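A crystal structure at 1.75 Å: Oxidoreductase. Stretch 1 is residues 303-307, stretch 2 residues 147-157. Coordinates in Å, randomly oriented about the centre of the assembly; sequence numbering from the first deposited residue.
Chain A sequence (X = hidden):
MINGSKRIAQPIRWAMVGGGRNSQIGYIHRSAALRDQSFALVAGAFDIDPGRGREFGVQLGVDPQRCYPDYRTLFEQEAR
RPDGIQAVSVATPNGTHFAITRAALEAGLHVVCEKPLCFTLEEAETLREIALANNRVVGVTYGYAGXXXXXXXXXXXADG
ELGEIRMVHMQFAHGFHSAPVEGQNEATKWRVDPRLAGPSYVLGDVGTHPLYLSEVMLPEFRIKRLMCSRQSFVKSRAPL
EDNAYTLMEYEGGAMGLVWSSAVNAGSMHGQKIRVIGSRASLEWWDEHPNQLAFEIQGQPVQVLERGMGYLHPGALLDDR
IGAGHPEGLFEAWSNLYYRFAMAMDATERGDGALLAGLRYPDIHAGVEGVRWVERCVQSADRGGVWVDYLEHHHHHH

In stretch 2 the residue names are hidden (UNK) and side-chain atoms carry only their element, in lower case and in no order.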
# COMPACT_ATOMS: atom_id res chain seq x y z
N VAL A 303 -9.83 -0.70 -7.62
CA VAL A 303 -8.59 -1.02 -8.36
C VAL A 303 -8.97 -1.95 -9.51
O VAL A 303 -9.55 -3.01 -9.25
CB VAL A 303 -7.53 -1.63 -7.43
CG1 VAL A 303 -6.32 -2.11 -8.21
CG2 VAL A 303 -7.10 -0.65 -6.35
N LEU A 304 -8.66 -1.55 -10.73
CA LEU A 304 -8.90 -2.40 -11.92
C LEU A 304 -7.63 -3.21 -12.16
O LEU A 304 -6.54 -2.62 -12.10
CB LEU A 304 -9.23 -1.53 -13.14
CG LEU A 304 -10.28 -0.45 -12.94
CD1 LEU A 304 -10.63 0.19 -14.27
CD2 LEU A 304 -11.52 -0.98 -12.27
N GLU A 305 -7.79 -4.49 -12.45
CA GLU A 305 -6.68 -5.45 -12.61
C GLU A 305 -6.57 -5.87 -14.08
O GLU A 305 -7.61 -6.19 -14.69
CB GLU A 305 -6.91 -6.68 -11.73
CG GLU A 305 -6.61 -6.41 -10.27
CD GLU A 305 -5.18 -6.67 -9.83
OE1 GLU A 305 -4.38 -7.15 -10.64
OE2 GLU A 305 -4.89 -6.38 -8.64
N ARG A 306 -5.34 -5.92 -14.58
CA ARG A 306 -5.02 -6.50 -15.91
C ARG A 306 -5.68 -7.87 -16.04
O ARG A 306 -5.60 -8.68 -15.08
CB ARG A 306 -3.51 -6.67 -16.06
CG ARG A 306 -3.04 -7.07 -17.45
CD ARG A 306 -1.64 -7.64 -17.40
NE ARG A 306 -1.54 -8.88 -16.64
CZ ARG A 306 -1.98 -10.07 -17.04
NH1 ARG A 306 -2.59 -10.21 -18.21
NH2 ARG A 306 -1.81 -11.12 -16.26
N GLY A 307 -6.29 -8.14 -17.19
CA GLY A 307 -6.77 -9.49 -17.54
C GLY A 307 -8.18 -9.79 -17.05
O GLY A 307 -8.66 -10.90 -17.33
N UNK A 147 1.37 -1.07 -22.01
CA UNK A 147 0.63 -1.69 -20.88
C UNK A 147 -0.88 -1.63 -21.16
O UNK A 147 -1.38 -0.51 -21.44
c UNK A 147 1.01 -1.04 -19.55
c UNK A 147 2.31 -1.53 -19.01
c UNK A 147 2.70 -2.76 -18.61
n UNK A 147 4.01 -2.66 -18.22
c UNK A 147 4.42 -1.42 -18.39
n UNK A 147 3.41 -0.71 -18.87
N UNK A 148 -1.55 -2.78 -21.08
CA UNK A 148 -3.00 -2.94 -21.38
C UNK A 148 -3.83 -1.85 -20.68
O UNK A 148 -4.82 -1.38 -21.26
c UNK A 148 -3.03 -5.48 -21.79
n UNK A 148 -1.68 -7.32 -21.03
c UNK A 148 -3.52 -4.31 -20.93
o UNK A 148 -0.66 -5.37 -21.45
c UNK A 148 -1.69 -6.04 -21.39
N UNK A 149 -3.49 -1.49 -19.43
CA UNK A 149 -4.42 -0.63 -18.66
C UNK A 149 -4.37 0.82 -19.14
O UNK A 149 -5.27 1.58 -18.76
c UNK A 149 -4.14 -2.18 -15.11
c UNK A 149 -4.60 -2.08 -16.55
c UNK A 149 -6.12 -2.24 -16.65
c UNK A 149 -4.14 -0.76 -17.16
N UNK A 150 -3.38 1.19 -19.97
CA UNK A 150 -3.38 2.53 -20.63
C UNK A 150 -4.58 2.58 -21.59
O UNK A 150 -5.31 3.59 -21.55
c UNK A 150 -0.85 2.71 -20.36
c UNK A 150 -2.04 2.84 -21.31
c UNK A 150 -0.98 3.52 -19.08
c UNK A 150 -2.09 4.22 -21.95
N UNK A 151 -4.80 1.52 -22.37
CA UNK A 151 -5.96 1.39 -23.28
C UNK A 151 -7.26 1.38 -22.45
O UNK A 151 -8.24 2.00 -22.89
o UNK A 151 -8.91 0.57 -26.12
o UNK A 151 -7.01 1.65 -26.25
c UNK A 151 -7.72 0.74 -25.79
c UNK A 151 -7.12 -0.26 -24.83
c UNK A 151 -5.83 0.15 -24.16
N UNK A 152 -7.27 0.70 -21.30
CA UNK A 152 -8.45 0.71 -20.40
C UNK A 152 -8.78 2.16 -20.02
O UNK A 152 -9.97 2.55 -20.07
o UNK A 152 -10.66 -1.46 -19.45
c UNK A 152 -8.21 -0.13 -19.14
c UNK A 152 -10.63 -0.62 -18.56
c UNK A 152 -9.33 -0.00 -18.10
n UNK A 152 -11.72 -0.23 -17.91
N UNK A 153 -7.77 2.93 -19.60
CA UNK A 153 -7.95 4.34 -19.18
C UNK A 153 -8.49 5.15 -20.37
O UNK A 153 -9.45 5.91 -20.18
c UNK A 153 -6.65 4.89 -18.66
N UNK A 154 -7.90 4.99 -21.55
CA UNK A 154 -8.37 5.70 -22.77
C UNK A 154 -9.87 5.44 -22.96
O UNK A 154 -10.62 6.40 -23.19
c UNK A 154 -7.62 5.24 -24.02
n UNK A 154 -10.45 2.81 -26.91
n UNK A 154 -8.53 4.02 -26.62
c UNK A 154 -8.05 5.98 -25.28
c UNK A 154 -7.71 5.22 -26.54
n UNK A 154 -10.54 5.08 -27.09
c UNK A 154 -9.84 3.98 -26.88
N UNK A 155 -10.26 4.17 -22.91
CA UNK A 155 -11.63 3.72 -23.22
C UNK A 155 -12.59 4.27 -22.16
O UNK A 155 -13.71 4.68 -22.52
c UNK A 155 -11.69 2.22 -23.30
N UNK A 156 -12.18 4.26 -20.88
CA UNK A 156 -13.04 4.76 -19.78
C UNK A 156 -13.30 6.25 -19.98
O UNK A 156 -14.45 6.70 -19.80
c UNK A 156 -12.30 3.51 -15.31
s UNK A 156 -11.26 2.85 -16.62
c UNK A 156 -12.33 3.06 -18.04
c UNK A 156 -12.39 4.52 -18.42
N UNK A 157 -12.27 7.00 -20.33
CA UNK A 157 -12.35 8.48 -20.52
C UNK A 157 -13.29 8.74 -21.70
O UNK A 157 -14.19 9.60 -21.55
c UNK A 157 -8.68 9.28 -19.53
c UNK A 157 -10.95 9.08 -20.71
c UNK A 157 -11.03 10.51 -21.24
c UNK A 157 -10.16 9.01 -19.40

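Position 147 carries one carbon and then a five-membered ring of three carbons and two nitrogens, the signature of histidine. H147 stays clear of stretch 1, but its backbone O accepts a hydrogen bond from the N of position 150 (3.0 Å).

At 148 three carbons end in one oxygen and one nitrogen, and the terminal nitrogen lies against the aliphatic part of R306: a glutamine, its CA-to-CB bond pointing toward stretch 1. Q148 NE2 lies 3.6 Å from R306 CD, and it meets the guanidinium obliquely. No hydrogen bond joins the two side chains; NE2 finds its partner elsewhere in the structure.

Position 149 has four carbons forked at the second, and one tip rests against the backbone of L304 and R306: leucine. Its CA-to-CB bond points toward stretch 1. L149 CD1 sits 3.9 Å from L304 O and 4.0 Å from R306 N, so its closest contacts are with backbone.

Position 150 also has four carbons, but the fork is at the first and one arm is two carbons long, an isoleucine. I150 is buried, yet out of reach of stretch 1.

At 151 three carbons carry two oxygens, a glutamate. E151 is out of reach of stretch 1 and bonds to position 154, three residues on.

Position 152 repeats the pattern of three carbons with a terminal oxygen and nitrogen, the nitrogen near the tip of L304: glutamine. Q152 NE2 is 3.8 Å from L304 CD1.

A single carbon at 153 gives A153, too far away to touch stretch 1.

At 154 three carbons, a nitrogen and a carbon with two more nitrogens spell arginine. R154 NE donates to E151 OE1 and R154 NH2 to E151 OE2, both at 2.8 Å, a two-pronged salt bridge within the helix.

Position 155 again has one carbon, A155, buried and out of reach.

Position 156 is unbranched: two carbons, a sulfur, a carbon, with the sulfur against L304, hence methionine. M156 SD comes within 3.6 Å of L304 CD1, and Q152 NE2 donates a weak hydrogen bond to M156 SD (3.4 Å).

Four carbons forked at the first, one arm longer, make 157 isoleucine; I157 makes no contact here.

L149 and Q148 supply most of the helix's covered area; Q152 and M156 add small contacts on the same four-residue spacing as Q148. The R154–E151 bridge lies out of reach of the strand. L304 is the strand residue with the largest covered area: its CD1 meets both Q152 and M156, while its backbone O rests near L149. R306 extends the contact past the strand, laying its CD beside Q148. With no hydrogen bond across the stretches, the 277 Å² interface rests on packing, and Q148 NE2 and R306 NH1 and NH2 are hydrogen-bonded elsewhere in the structure.

Stretch 2 (147-157) HQLIEQARAMI
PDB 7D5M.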